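D-psicose 3-epimerase (Agrobacterium tumefaciens, PDB 2HK0) catalyses the C3 epimerisation of ketohexoses, interconverting D-psicose and D-fructose, with a metal ion playing a pivotal part in the reaction. Local coordinates at residues Y41-A46 against K76-I81; P88-N93 against Y131-Y136; A217-G222 against G249-D254; P223-F228 against I255-A260; N234-G239 against P265-G270. All blocks are in the same frame, centred on the assembly; numbering follows the deposited sequence.

Contact 1: residues Y41-A46 against K76-I81; sequences YIEKVA and KDNGII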
# COMPACT_ATOMS: atom_id res chain seq x y z
N TYR A 41 -0.72 29.27 -22.60
CA TYR A 41 -0.82 28.47 -21.39
C TYR A 41 -0.32 29.16 -20.13
O TYR A 41 -0.73 28.79 -19.02
CB TYR A 41 -0.10 27.14 -21.61
CG TYR A 41 -0.92 26.24 -22.48
CD1 TYR A 41 -1.97 25.49 -21.95
CD2 TYR A 41 -0.73 26.21 -23.86
CE1 TYR A 41 -2.81 24.74 -22.76
CE2 TYR A 41 -1.58 25.46 -24.68
CZ TYR A 41 -2.61 24.73 -24.12
OH TYR A 41 -3.44 23.98 -24.92
N ILE A 42 0.54 30.16 -20.28
CA ILE A 42 1.06 30.88 -19.13
C ILE A 42 -0.11 31.39 -18.28
O ILE A 42 -0.22 31.08 -17.09
CB ILE A 42 1.90 32.10 -19.56
CG1 ILE A 42 3.12 31.65 -20.37
CG2 ILE A 42 2.33 32.88 -18.32
CD1 ILE A 42 4.20 31.01 -19.56
N GLU A 43 -0.99 32.16 -18.91
CA GLU A 43 -2.15 32.73 -18.25
C GLU A 43 -3.14 31.67 -17.79
O GLU A 43 -3.70 31.75 -16.70
CB GLU A 43 -2.87 33.70 -19.20
CG GLU A 43 -4.06 34.39 -18.55
CD GLU A 43 -4.97 35.08 -19.57
OE1 GLU A 43 -4.44 35.80 -20.44
OE2 GLU A 43 -6.21 34.91 -19.47
N LYS A 44 -3.38 30.66 -18.63
CA LYS A 44 -4.33 29.61 -18.30
C LYS A 44 -3.88 28.82 -17.07
O LYS A 44 -4.65 28.61 -16.13
CB LYS A 44 -4.48 28.65 -19.48
CG LYS A 44 -5.55 27.59 -19.31
CD LYS A 44 -5.15 26.32 -20.05
CE LYS A 44 -6.29 25.67 -20.80
NZ LYS A 44 -7.42 25.24 -19.97
N VAL A 45 -2.63 28.36 -17.08
CA VAL A 45 -2.10 27.58 -15.97
C VAL A 45 -2.08 28.42 -14.69
O VAL A 45 -2.42 27.92 -13.61
CB VAL A 45 -0.68 27.06 -16.33
CG1 VAL A 45 -0.02 26.44 -15.12
CG2 VAL A 45 -0.79 26.03 -17.46
N ALA A 46 -1.73 29.70 -14.80
CA ALA A 46 -1.72 30.56 -13.63
C ALA A 46 -3.14 30.66 -13.07
O ALA A 46 -3.35 30.57 -11.86
CB ALA A 46 -1.21 31.95 -13.99
N LYS A 76 5.34 37.18 -15.55
CA LYS A 76 5.42 38.10 -14.42
C LYS A 76 4.03 38.66 -14.06
O LYS A 76 3.65 38.68 -12.90
CB LYS A 76 6.37 39.25 -14.72
CG LYS A 76 6.48 40.24 -13.55
CD LYS A 76 7.47 41.36 -13.82
CE LYS A 76 7.46 42.35 -12.65
NZ LYS A 76 8.44 43.47 -12.82
N ASP A 77 3.28 39.10 -15.07
CA ASP A 77 1.95 39.66 -14.83
C ASP A 77 0.98 38.66 -14.23
O ASP A 77 0.06 39.04 -13.52
CB ASP A 77 1.35 40.22 -16.13
CG ASP A 77 2.10 41.44 -16.63
OD1 ASP A 77 2.68 42.17 -15.80
OD2 ASP A 77 2.09 41.68 -17.86
N ASN A 78 1.17 37.38 -14.52
CA ASN A 78 0.27 36.37 -13.98
C ASN A 78 0.81 35.69 -12.74
O ASN A 78 0.23 34.72 -12.24
CB ASN A 78 -0.04 35.34 -15.07
CG ASN A 78 -1.02 35.88 -16.09
OD1 ASN A 78 -2.21 35.98 -15.81
ND2 ASN A 78 -0.53 36.24 -17.26
N GLY A 79 1.91 36.22 -12.23
CA GLY A 79 2.52 35.69 -11.03
C GLY A 79 2.86 34.21 -11.09
O GLY A 79 2.67 33.50 -10.10
N ILE A 80 3.36 33.75 -12.23
CA ILE A 80 3.72 32.34 -12.37
C ILE A 80 5.19 32.19 -12.77
O ILE A 80 5.74 33.02 -13.50
CB ILE A 80 2.78 31.63 -13.40
CG1 ILE A 80 3.01 30.12 -13.36
CG2 ILE A 80 3.04 32.15 -14.81
CD1 ILE A 80 1.98 29.34 -14.13
N ILE A 81 5.82 31.13 -12.29
CA ILE A 81 7.23 30.87 -12.57
C ILE A 81 7.38 29.87 -13.72
O ILE A 81 6.56 28.97 -13.87
CB ILE A 81 7.93 30.27 -11.32
CG1 ILE A 81 7.86 31.27 -10.15
CG2 ILE A 81 9.37 29.93 -11.63
CD1 ILE A 81 8.17 30.63 -8.80
O HOH W 1 -2.95 38.11 -18.72

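Contact 2: residues P88-N93 against Y131-Y136; sequences PSKTKN and YWPIDY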
# COMPACT_ATOMS: atom_id res chain seq x y z
N PRO A 88 17.58 16.35 -25.68
CA PRO A 88 18.62 16.31 -26.71
C PRO A 88 18.23 15.32 -27.80
O PRO A 88 17.45 14.40 -27.55
CB PRO A 88 19.86 15.86 -25.94
CG PRO A 88 19.56 16.27 -24.52
CD PRO A 88 18.11 15.91 -24.38
N SER A 89 18.78 15.49 -29.00
CA SER A 89 18.47 14.60 -30.12
C SER A 89 19.65 13.71 -30.46
O SER A 89 20.74 13.87 -29.91
CB SER A 89 18.09 15.43 -31.36
OG SER A 89 19.24 16.02 -31.95
N LYS A 90 19.44 12.77 -31.37
CA LYS A 90 20.49 11.85 -31.79
C LYS A 90 21.67 12.57 -32.41
O LYS A 90 22.81 12.13 -32.28
CB LYS A 90 19.95 10.83 -32.80
CG LYS A 90 18.76 10.02 -32.29
CD LYS A 90 18.44 8.82 -33.18
CE LYS A 90 17.33 7.97 -32.55
NZ LYS A 90 17.14 6.65 -33.24
N THR A 91 21.42 13.70 -33.07
CA THR A 91 22.48 14.47 -33.71
C THR A 91 23.10 15.55 -32.81
O THR A 91 24.17 16.07 -33.12
CB THR A 91 21.96 15.12 -35.00
OG1 THR A 91 20.76 15.85 -34.70
CG2 THR A 91 21.66 14.06 -36.04
N LYS A 92 22.43 15.90 -31.72
CA LYS A 92 22.94 16.91 -30.80
C LYS A 92 22.76 16.44 -29.36
O LYS A 92 21.70 16.64 -28.78
CB LYS A 92 22.20 18.24 -30.99
CG LYS A 92 22.26 18.78 -32.40
CD LYS A 92 21.57 20.13 -32.52
CE LYS A 92 21.60 20.64 -33.96
NZ LYS A 92 20.88 21.93 -34.07
N ASN A 93 23.78 15.80 -28.81
CA ASN A 93 23.70 15.31 -27.43
C ASN A 93 25.10 15.15 -26.89
O ASN A 93 26.07 15.08 -27.65
CB ASN A 93 22.97 13.97 -27.38
CG ASN A 93 23.76 12.85 -28.02
OD1 ASN A 93 24.80 12.43 -27.50
ND2 ASN A 93 23.26 12.35 -29.15
N TYR A 131 19.85 11.29 -24.78
CA TYR A 131 18.97 11.80 -25.81
C TYR A 131 17.80 10.85 -25.97
O TYR A 131 17.72 9.81 -25.31
CB TYR A 131 19.70 11.92 -27.15
CG TYR A 131 20.06 10.59 -27.77
CD1 TYR A 131 21.19 9.90 -27.36
CD2 TYR A 131 19.27 10.04 -28.78
CE1 TYR A 131 21.54 8.67 -27.94
CE2 TYR A 131 19.60 8.82 -29.37
CZ TYR A 131 20.74 8.14 -28.95
OH TYR A 131 21.08 6.95 -29.54
N TRP A 132 16.87 11.25 -26.84
CA TRP A 132 15.70 10.46 -27.16
C TRP A 132 15.54 10.53 -28.68
O TRP A 132 15.82 11.56 -29.29
CB TRP A 132 14.46 11.07 -26.50
CG TRP A 132 13.24 10.42 -26.99
CD1 TRP A 132 12.66 9.29 -26.51
CD2 TRP A 132 12.45 10.83 -28.11
NE1 TRP A 132 11.56 8.96 -27.27
CE2 TRP A 132 11.41 9.89 -28.26
CE3 TRP A 132 12.53 11.91 -29.01
CZ2 TRP A 132 10.45 9.99 -29.27
CZ3 TRP A 132 11.57 12.01 -30.02
CH2 TRP A 132 10.54 11.06 -30.14
N PRO A 133 15.06 9.45 -29.32
CA PRO A 133 14.62 8.14 -28.82
C PRO A 133 15.69 7.24 -28.18
O PRO A 133 15.74 7.09 -26.96
CB PRO A 133 14.01 7.49 -30.06
CG PRO A 133 13.60 8.66 -30.92
CD PRO A 133 14.79 9.56 -30.76
N ILE A 134 16.49 6.64 -29.05
CA ILE A 134 17.58 5.71 -28.73
C ILE A 134 17.21 4.38 -29.39
O ILE A 134 16.28 3.70 -28.97
CB ILE A 134 17.80 5.47 -27.20
CG1 ILE A 134 18.47 6.69 -26.55
CG2 ILE A 134 18.71 4.26 -27.00
CD1 ILE A 134 18.77 6.51 -25.08
N ASP A 135 17.95 4.02 -30.44
CA ASP A 135 17.68 2.79 -31.17
C ASP A 135 18.19 1.59 -30.40
O ASP A 135 19.38 1.26 -30.44
CB ASP A 135 18.36 2.84 -32.55
CG ASP A 135 18.03 1.62 -33.40
OD1 ASP A 135 17.97 0.50 -32.85
OD2 ASP A 135 17.84 1.77 -34.63
N TYR A 136 17.28 0.92 -29.69
CA TYR A 136 17.67 -0.25 -28.92
C TYR A 136 17.78 -1.52 -29.76
O TYR A 136 18.00 -2.61 -29.23
CB TYR A 136 16.71 -0.46 -27.74
CG TYR A 136 17.01 0.47 -26.59
CD1 TYR A 136 18.27 0.48 -26.00
CD2 TYR A 136 16.06 1.38 -26.12
CE1 TYR A 136 18.59 1.37 -24.98
CE2 TYR A 136 16.38 2.28 -25.09
CZ TYR A 136 17.64 2.26 -24.54
OH TYR A 136 17.99 3.17 -23.57
O HOH W 2 16.49 12.11 -31.78

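Contact 3: residues A217-G222 against G249-D254; sequences AIRTAG and GLALRD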
# COMPACT_ATOMS: atom_id res chain seq x y z
N ALA A 217 14.21 5.90 -2.49
CA ALA A 217 14.82 6.55 -3.65
C ALA A 217 14.92 8.06 -3.41
O ALA A 217 15.92 8.71 -3.76
CB ALA A 217 14.00 6.25 -4.91
N ILE A 218 13.89 8.62 -2.80
CA ILE A 218 13.85 10.06 -2.53
C ILE A 218 14.88 10.44 -1.48
O ILE A 218 15.59 11.43 -1.62
CB ILE A 218 12.44 10.47 -2.07
CG1 ILE A 218 11.50 10.40 -3.28
CG2 ILE A 218 12.46 11.87 -1.46
CD1 ILE A 218 10.02 10.56 -2.96
N ARG A 219 14.99 9.62 -0.44
CA ARG A 219 15.96 9.88 0.60
C ARG A 219 17.37 9.71 0.04
O ARG A 219 18.29 10.41 0.44
CB ARG A 219 15.74 8.93 1.76
CG ARG A 219 15.39 9.64 3.04
CD ARG A 219 14.07 9.19 3.58
NE ARG A 219 13.87 7.76 3.39
CZ ARG A 219 12.69 7.17 3.50
NH1 ARG A 219 11.63 7.90 3.82
NH2 ARG A 219 12.57 5.87 3.25
N THR A 220 17.54 8.75 -0.88
CA THR A 220 18.85 8.51 -1.50
C THR A 220 19.25 9.77 -2.26
O THR A 220 20.40 10.21 -2.19
CB THR A 220 18.79 7.30 -2.46
OG1 THR A 220 18.68 6.10 -1.69
CG2 THR A 220 20.04 7.23 -3.30
N ALA A 221 18.30 10.36 -2.98
CA ALA A 221 18.59 11.58 -3.73
C ALA A 221 18.95 12.66 -2.73
O ALA A 221 19.88 13.46 -2.95
CB ALA A 221 17.36 12.01 -4.54
N GLY A 222 18.20 12.70 -1.63
CA GLY A 222 18.45 13.65 -0.56
C GLY A 222 18.74 15.08 -0.97
O GLY A 222 17.98 15.69 -1.73
N GLY A 249 5.12 11.95 0.02
CA GLY A 249 5.05 13.21 0.75
C GLY A 249 5.99 13.22 1.95
O GLY A 249 6.71 14.19 2.17
N LEU A 250 5.97 12.14 2.72
CA LEU A 250 6.82 12.02 3.90
C LEU A 250 8.30 12.08 3.54
O LEU A 250 9.09 12.74 4.22
CB LEU A 250 6.53 10.70 4.63
CG LEU A 250 5.67 10.67 5.91
CD1 LEU A 250 4.82 11.91 6.03
CD2 LEU A 250 4.80 9.42 5.89
N ALA A 251 8.69 11.37 2.48
CA ALA A 251 10.08 11.35 2.05
C ALA A 251 10.52 12.75 1.61
O ALA A 251 11.61 13.21 1.99
CB ALA A 251 10.27 10.34 0.92
N LEU A 252 9.70 13.44 0.82
CA LEU A 252 10.04 14.79 0.37
C LEU A 252 10.25 15.68 1.61
O LEU A 252 11.19 16.47 1.66
CB LEU A 252 8.94 15.36 -0.55
CG LEU A 252 8.80 14.65 -1.91
CD1 LEU A 252 7.65 15.28 -2.70
CD2 LEU A 252 10.11 14.76 -2.71
N ARG A 253 9.38 15.55 2.61
CA ARG A 253 9.55 16.34 3.82
C ARG A 253 10.80 15.90 4.60
O ARG A 253 11.51 16.74 5.15
CB ARG A 253 8.30 16.25 4.71
CG ARG A 253 7.36 17.45 4.54
CD ARG A 253 6.05 17.11 3.82
NE ARG A 253 5.16 16.31 4.67
CZ ARG A 253 4.14 15.59 4.22
NH1 ARG A 253 3.86 15.56 2.92
NH2 ARG A 253 3.41 14.88 5.07
N ASP A 254 11.08 14.59 4.63
CA ASP A 254 12.27 14.08 5.32
C ASP A 254 13.52 14.78 4.79
O ASP A 254 14.43 15.10 5.54
CB ASP A 254 12.48 12.57 5.09
CG ASP A 254 11.62 11.70 5.99
OD1 ASP A 254 11.15 12.18 7.04
OD2 ASP A 254 11.43 10.50 5.63

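Contact 4: residues P223-F228 against I255-A260; sequences PLLGHF and INYTGA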
# COMPACT_ATOMS: atom_id res chain seq x y z
N PRO A 223 19.85 15.64 -0.49
CA PRO A 223 20.22 17.02 -0.82
C PRO A 223 20.42 17.27 -2.31
O PRO A 223 20.38 18.42 -2.75
CB PRO A 223 21.51 17.23 -0.02
CG PRO A 223 21.35 16.26 1.14
CD PRO A 223 20.84 15.04 0.42
N LEU A 224 20.65 16.22 -3.09
CA LEU A 224 20.85 16.37 -4.54
C LEU A 224 19.56 16.40 -5.37
O LEU A 224 19.62 16.58 -6.60
CB LEU A 224 21.76 15.26 -5.07
CG LEU A 224 23.21 15.32 -4.57
CD1 LEU A 224 24.02 14.15 -5.14
CD2 LEU A 224 23.83 16.67 -4.96
N LEU A 225 18.41 16.22 -4.73
CA LEU A 225 17.14 16.23 -5.48
C LEU A 225 16.88 17.67 -5.86
O LEU A 225 16.63 18.51 -4.99
CB LEU A 225 15.98 15.72 -4.61
CG LEU A 225 14.85 14.87 -5.23
CD1 LEU A 225 13.53 15.28 -4.63
CD2 LEU A 225 14.81 14.96 -6.70
N GLY A 226 16.92 17.97 -7.16
CA GLY A 226 16.70 19.33 -7.60
C GLY A 226 15.39 19.60 -8.33
O GLY A 226 14.99 20.75 -8.47
N HIS A 227 14.72 18.54 -8.79
CA HIS A 227 13.46 18.67 -9.53
C HIS A 227 12.69 17.35 -9.37
O HIS A 227 13.29 16.29 -9.17
CB HIS A 227 13.77 18.97 -11.00
CG HIS A 227 12.67 19.68 -11.72
ND1 HIS A 227 11.98 20.74 -11.17
CD2 HIS A 227 12.18 19.52 -12.98
CE1 HIS A 227 11.10 21.19 -12.04
NE2 HIS A 227 11.20 20.47 -13.15
N PHE A 228 11.37 17.41 -9.47
CA PHE A 228 10.53 16.23 -9.26
C PHE A 228 9.30 16.23 -10.17
O PHE A 228 8.60 17.25 -10.29
CB PHE A 228 10.07 16.22 -7.79
CG PHE A 228 9.52 14.90 -7.29
CD1 PHE A 228 10.33 13.78 -7.19
CD2 PHE A 228 8.20 14.81 -6.84
CE1 PHE A 228 9.84 12.58 -6.64
CE2 PHE A 228 7.69 13.62 -6.29
CZ PHE A 228 8.52 12.51 -6.18
N ILE A 255 13.58 15.00 3.47
CA ILE A 255 14.75 15.65 2.90
C ILE A 255 14.62 17.16 2.79
O ILE A 255 15.45 17.82 2.14
CB ILE A 255 15.10 15.06 1.51
CG1 ILE A 255 14.02 15.40 0.49
CG2 ILE A 255 15.26 13.56 1.61
CD1 ILE A 255 14.42 15.04 -0.96
N ASN A 256 13.58 17.72 3.41
CA ASN A 256 13.34 19.15 3.37
C ASN A 256 13.28 19.69 1.94
O ASN A 256 13.79 20.78 1.65
CB ASN A 256 14.45 19.91 4.11
CG ASN A 256 14.45 19.64 5.60
OD1 ASN A 256 13.40 19.65 6.24
ND2 ASN A 256 15.64 19.40 6.16
N TYR A 257 12.65 18.94 1.04
CA TYR A 257 12.55 19.40 -0.34
C TYR A 257 11.71 20.67 -0.43
O TYR A 257 10.57 20.72 0.06
CB TYR A 257 11.89 18.32 -1.21
CG TYR A 257 11.90 18.64 -2.68
CD1 TYR A 257 13.10 18.69 -3.39
CD2 TYR A 257 10.71 18.87 -3.37
CE1 TYR A 257 13.11 18.97 -4.75
CE2 TYR A 257 10.71 19.14 -4.74
CZ TYR A 257 11.92 19.19 -5.42
OH TYR A 257 11.95 19.44 -6.77
N THR A 258 12.27 21.71 -1.04
CA THR A 258 11.57 22.98 -1.21
C THR A 258 11.58 23.36 -2.70
O THR A 258 11.33 24.52 -3.06
CB THR A 258 12.22 24.14 -0.40
OG1 THR A 258 13.59 24.30 -0.80
CG2 THR A 258 12.17 23.85 1.11
N GLY A 259 11.89 22.38 -3.55
CA GLY A 259 11.93 22.60 -4.99
C GLY A 259 10.54 22.48 -5.61
O GLY A 259 9.52 22.54 -4.91
N ALA A 260 10.51 22.27 -6.92
CA ALA A 260 9.26 22.16 -7.66
C ALA A 260 8.75 20.73 -7.81
O ALA A 260 9.52 19.78 -7.88
CB ALA A 260 9.41 22.79 -9.04
O HOH W 3 12.73 22.09 -8.77

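Contact 5: residues N234-G239 against P265-G270; sequences NRRVPG and PFVKTG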
# COMPACT_ATOMS: atom_id res chain seq x y z
N ASN A 234 0.22 4.95 -14.86
CA ASN A 234 -0.15 5.00 -16.28
C ASN A 234 -0.29 6.44 -16.77
O ASN A 234 -0.91 6.70 -17.81
CB ASN A 234 -1.44 4.19 -16.55
CG ASN A 234 -2.60 4.60 -15.65
OD1 ASN A 234 -2.59 5.68 -15.05
ND2 ASN A 234 -3.63 3.74 -15.58
N ARG A 235 0.27 7.36 -15.99
CA ARG A 235 0.34 8.79 -16.35
C ARG A 235 -0.89 9.68 -16.20
O ARG A 235 -0.94 10.75 -16.79
CB ARG A 235 0.86 8.94 -17.78
CG ARG A 235 2.14 8.18 -18.03
CD ARG A 235 3.32 9.08 -17.78
NE ARG A 235 4.27 8.94 -18.84
CZ ARG A 235 5.38 9.64 -18.97
NH1 ARG A 235 5.70 10.57 -18.08
NH2 ARG A 235 6.18 9.40 -19.99
N ARG A 236 -1.87 9.23 -15.43
CA ARG A 236 -3.04 10.07 -15.16
C ARG A 236 -2.56 11.11 -14.14
O ARG A 236 -1.47 10.97 -13.57
CB ARG A 236 -4.17 9.24 -14.57
CG ARG A 236 -4.86 8.31 -15.58
CD ARG A 236 -5.84 7.41 -14.84
NE ARG A 236 -5.08 6.48 -14.02
CZ ARG A 236 -5.57 5.80 -12.99
NH1 ARG A 236 -6.85 5.95 -12.63
NH2 ARG A 236 -4.78 4.97 -12.33
N VAL A 237 -3.37 12.13 -13.90
CA VAL A 237 -3.00 13.16 -12.95
C VAL A 237 -2.92 12.57 -11.55
O VAL A 237 -3.62 11.62 -11.21
CB VAL A 237 -4.00 14.33 -12.95
CG1 VAL A 237 -4.17 14.89 -14.36
CG2 VAL A 237 -5.33 13.86 -12.41
N PRO A 238 -2.03 13.12 -10.72
CA PRO A 238 -1.86 12.65 -9.35
C PRO A 238 -3.17 12.64 -8.57
O PRO A 238 -3.95 13.59 -8.61
CB PRO A 238 -0.86 13.65 -8.77
CG PRO A 238 -0.00 13.98 -9.99
CD PRO A 238 -1.06 14.18 -11.05
N GLY A 239 -3.42 11.54 -7.86
CA GLY A 239 -4.63 11.42 -7.08
C GLY A 239 -5.66 10.49 -7.71
O GLY A 239 -6.60 10.05 -7.03
N PRO A 265 1.11 14.79 -16.64
CA PRO A 265 0.14 13.81 -17.12
C PRO A 265 -0.00 13.75 -18.64
O PRO A 265 0.04 14.75 -19.34
CB PRO A 265 -1.15 14.22 -16.41
CG PRO A 265 -1.02 15.73 -16.33
CD PRO A 265 0.45 16.02 -16.12
N PHE A 266 -0.16 12.53 -19.14
CA PHE A 266 -0.35 12.30 -20.57
C PHE A 266 -1.50 11.30 -20.65
O PHE A 266 -1.32 10.09 -20.44
CB PHE A 266 0.93 11.71 -21.18
CG PHE A 266 2.09 12.69 -21.28
CD1 PHE A 266 2.06 13.74 -22.19
CD2 PHE A 266 3.23 12.52 -20.48
CE1 PHE A 266 3.16 14.62 -22.32
CE2 PHE A 266 4.32 13.39 -20.59
CZ PHE A 266 4.29 14.45 -21.52
N VAL A 267 -2.70 11.81 -20.94
CA VAL A 267 -3.89 10.99 -20.99
C VAL A 267 -4.64 11.02 -22.34
O VAL A 267 -5.69 10.39 -22.47
CB VAL A 267 -4.86 11.41 -19.85
CG1 VAL A 267 -4.17 11.25 -18.47
CG2 VAL A 267 -5.30 12.85 -20.05
N LYS A 268 -4.11 11.74 -23.32
CA LYS A 268 -4.75 11.83 -24.64
C LYS A 268 -4.01 11.09 -25.76
O LYS A 268 -2.80 11.25 -25.94
CB LYS A 268 -4.91 13.31 -25.03
CG LYS A 268 -5.93 14.07 -24.17
CD LYS A 268 -7.35 13.57 -24.43
CE LYS A 268 -8.39 14.39 -23.64
NZ LYS A 268 -9.82 14.05 -23.97
N THR A 269 -4.76 10.29 -26.51
CA THR A 269 -4.20 9.54 -27.63
C THR A 269 -4.07 10.47 -28.82
O THR A 269 -4.69 11.53 -28.85
CB THR A 269 -5.12 8.41 -28.12
OG1 THR A 269 -6.26 9.01 -28.75
CG2 THR A 269 -5.57 7.53 -26.97
N GLY A 270 -3.29 10.05 -29.81
CA GLY A 270 -3.13 10.83 -31.03
C GLY A 270 -2.01 11.86 -31.10
O GLY A 270 -1.52 12.36 -30.09
O HOH W 4 -0.88 7.37 -20.60

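Contact 1: residues Y41-A46 against K76-I81
Ile80 packs against Ile42, Val45 and Ala46 where helix 65-77 ends in a Schellman motif and the chain turns into strand 81-85 of the TIM barrel, beside the outer helix 39-47. This first shell is apolar, and different atoms of Ile80 serve different partners. CG2 of Ile80 lies 3.7 Å from CG2 of Ile42, the side chains meeting at a slant. CD1 of Ile80 comes equally near CG1 of Val45 (3.7 Å), and here the two side chains cross at about a right angle. CB of Ile80 is 4.0 Å from CB of Ala46. The torsions explain this division: CG1 of Ile80 stands anti to the backbone N (chi1 -170°) and the chain stays extended, which sends CD1 to Val45 and leaves CG2 for Ile42. Ala46 CB also rests on Asn78, 3.7 Å from its CB.

Toward solvent the contact becomes polar. OD1 of Asn78 lies 3.7 Å from CG of Glu43, and the amide and carboxylate planes are only 21° apart. No direct hydrogen bond spans the segments; instead a water donates to Glu43 OE1 (3.2 Å) and accepts a weak bond from Asn78 ND2. Both groups have firmer partners nearby, Lys47 for the Glu43 carboxylate and Ser74 O for the Asn78 amide.

Farther in, Ile53 of strand 52-56 touches Ile42, Val45 and Ile80 alike, joining helix 39-47 and the turn after helix 65-77 to the barrel wall. The helix end that presents Ile80 is closed by Gly79, whose positive phi accompanies the bonds Ile80 N to Ala75 O and Gly79 N to Lys76 O, the latter 3.1 Å.

Contact 2: residues P88-N93 against Y131-Y136
Lys90 reaches across the rim of the Tyr131 ring to Pro133, bringing two barrel loops together. Its CG is placed anti to the carbonyl carbon (chi1 -57°), and the chain is extended from there. CB lies 4.0 Å from CE2 of the Tyr131 ring. CG is closer, 3.3 Å from the same CE2, approaching obliquely. Beyond CD, which still touches the ring, CE lies in the ring plane off its edge and presses on CD of Pro133 at 3.5 Å, tighter than usual for carbons. NZ ends 3.9 Å from the backbone N of Asp135. NZ and Asp135 OD2 are 5.1 Å apart, too far for a salt bridge, although the opposite charges may still attract; OD1 of Asp135 is hydrogen-bonded to Ser137 OG.

The backbones are joined by Trp132 N donating to Pro88 O over 3.3 Å, with an angle at hydrogen of 159°. A water adds a second link, accepting from Lys90 N at 3.1 Å and donating to Trp132 O at 2.6 Å. The Asn93 amide lies nearly parallel to the Tyr131 ring, 14° between planes. It is held there by ND2 donating to Ser89 O and by OD1 accepting from Ser95 N and Ser96 N.

Both loops follow barrel strands, 81-85 and 123-126, on the C-terminal side of the barrel where TIM-barrel enzymes carry their active sites. Helix 99-118 backs the first loop, with Phe109 against Pro88 and Val101 against Asn93; helix 142-162 follows the second.

Contact 3: residues A217-G222 against G249-D254
Arg219 and Asp254 are joined by a single hydrogen-bonded salt bridge, NH1 to OD2 at 3.2 Å. The bond is somewhat bent, 141° at the hydrogen. OD2 comes in at the guanidinium edge, tilted somewhat from the plane of that group, which is turned 47° from the carboxylate. The donor meets the oxygen nearly along its C-O direction. Bends at chi2 and chi3 bring the arginine tip back toward Asp254, and CD of Arg219 also touches OD2 at 3.6 Å.

The guanidinium has a second acidic partner: its NH2 forms a salt bridge with Asp216 of the same helix. Here the third subunit comes close, placing its own Arg219 near this arginine and its Asp216 near Asp254. The like charges are therefore interleaved with opposite ones, which would probably temper their repulsion. Backbone donors are used within their helices, Gly222 N by Ile218 O (2.9 Å) and Asp254 N by Leu250 O (2.7 Å).

Beneath the charges the contact is apolar. CG2 of Ile218 meets CB of Ala251 at 3.6 Å and CD2 of Leu252 at 3.9 Å. The axes of the short segments, nearly parallel at 14°, come within 8.8 Å, with Ile218 and Ala251 the nearest CA pair. Helix 214-221 precedes and helix 245-254 follows strand 225-230 of the TIM barrel; Ile218 and Leu252 both rest on Phe228 of that strand, and Leu252 also on Leu225.

Contact 4: residues P223-F228 against I255-A260
At the N-terminal ends of two adjacent parallel strands of the TIM barrel, 225-230 and 260-263, Tyr257 fits its ring against Leu225 and its hydroxyl beside His227. The loop carrying Tyr257 leaves helix 245-254 through a Schellman motif with Asn256 at positive phi. CD1 of Leu225 makes a CH-pi contact, 4.0 Å from the ring centroid of Tyr257 and 28° off its normal. Gly259 N covers the opposite face, 3.5 Å above the plane, so the ring is sandwiched between the strand and its own loop. Leu225 CD1 also touches CD1 of Ile255 at 3.8 Å.

CG of Tyr257 is anti to the backbone N (chi1 -173°), and this carries the ring along the strand ends until OH reaches the carbonyl of Ala260, donating to its O at 2.7 Å. The same oxygen accepts a weak bond from Phe228 N, 3.4 Å long and bent to 123°. The Phe228 side chain leads away from the loop to pack among helices 204-210, 214-221 and 245-254.

His227 completes the junction. Its NE2 is bonded to Glu54 OE1, and Ala260 CB touches the ring at the edge. One water bridges the two segments: it donates to Gly226 O at 2.6 Å, accepts from Ala260 N at 2.9 Å, and lies in the plane of the His227 ring, 2.9 Å from ND1.

Contact 5: residues N234-G239 against P265-G270
Arg235, Phe266 and Pro265 bury the most surface in this contact, and the first two are linked through backbone as well as side chain. Phe266 N donates to Arg235 O over 3.0 Å, with an angle of 150° at the hydrogen. The same oxygen receives a CA-H...O approach from Pro265 CA at 3.3 Å.

The side chains of Arg235 and Phe266 run side by side in the same direction. Bends at chi2 and chi3 turn the guanidinium until one of its faces looks at the phenyl: CD2 of Phe266 sits over its centre, 3.9 Å from Arg235 CZ, with the planes 77° apart. The arginine thus does not stack flat on this ring. Its cation-pi partner is Phe205, and NH1 also makes a long, weak ion pair with Glu264.

Pro265 uses its ring carbons: CB lies 3.7 Å from CG1 of Val237. On the other flank, CG1 of Val267 rests 3.7 Å from CA of Arg236. A water bridges the two backbones, donating to Asn234 O at 2.9 Å and to Phe266 O at 2.8 Å.

Arg236 points away, its NE giving a hydrogen bond to a lone pair of Asn234 OD1 (2.8 Å) while NH1 forms a salt bridge with Asp212 of the second subunit. The two loops follow strands 225-230 and 260-263 at the C-terminal side of the barrel. Helix 289-307 packs alongside, Ala299 against Val237 and Met292 against Val267, and Arg174 of the second subunit hydrogen-bonds to Asn234 O and packs on Arg235.

In the fold
All five contacts join consecutive units of one TIM barrel. Contacts 3 and 4 are continuous: their centres are 8 Å apart, Leu252 O lies 2.9 Å from Tyr257 N, a probable hydrogen bond, and Ile255 packs on Ile218. Contact 5 joins the same two strand units as contact 4 but at their C-terminal side, about 24 Å away between centres. Contact 2 occupies that side too; its nearest atoms come within about 9 Å of contact 5, and the two probably border the metal-dependent active site expected there. Contact 1, at the N-terminal side, lies across the chain's centre from contact 2, their centres about 32 Å apart. Other copies of the protein reach contacts 2, 3 and 5.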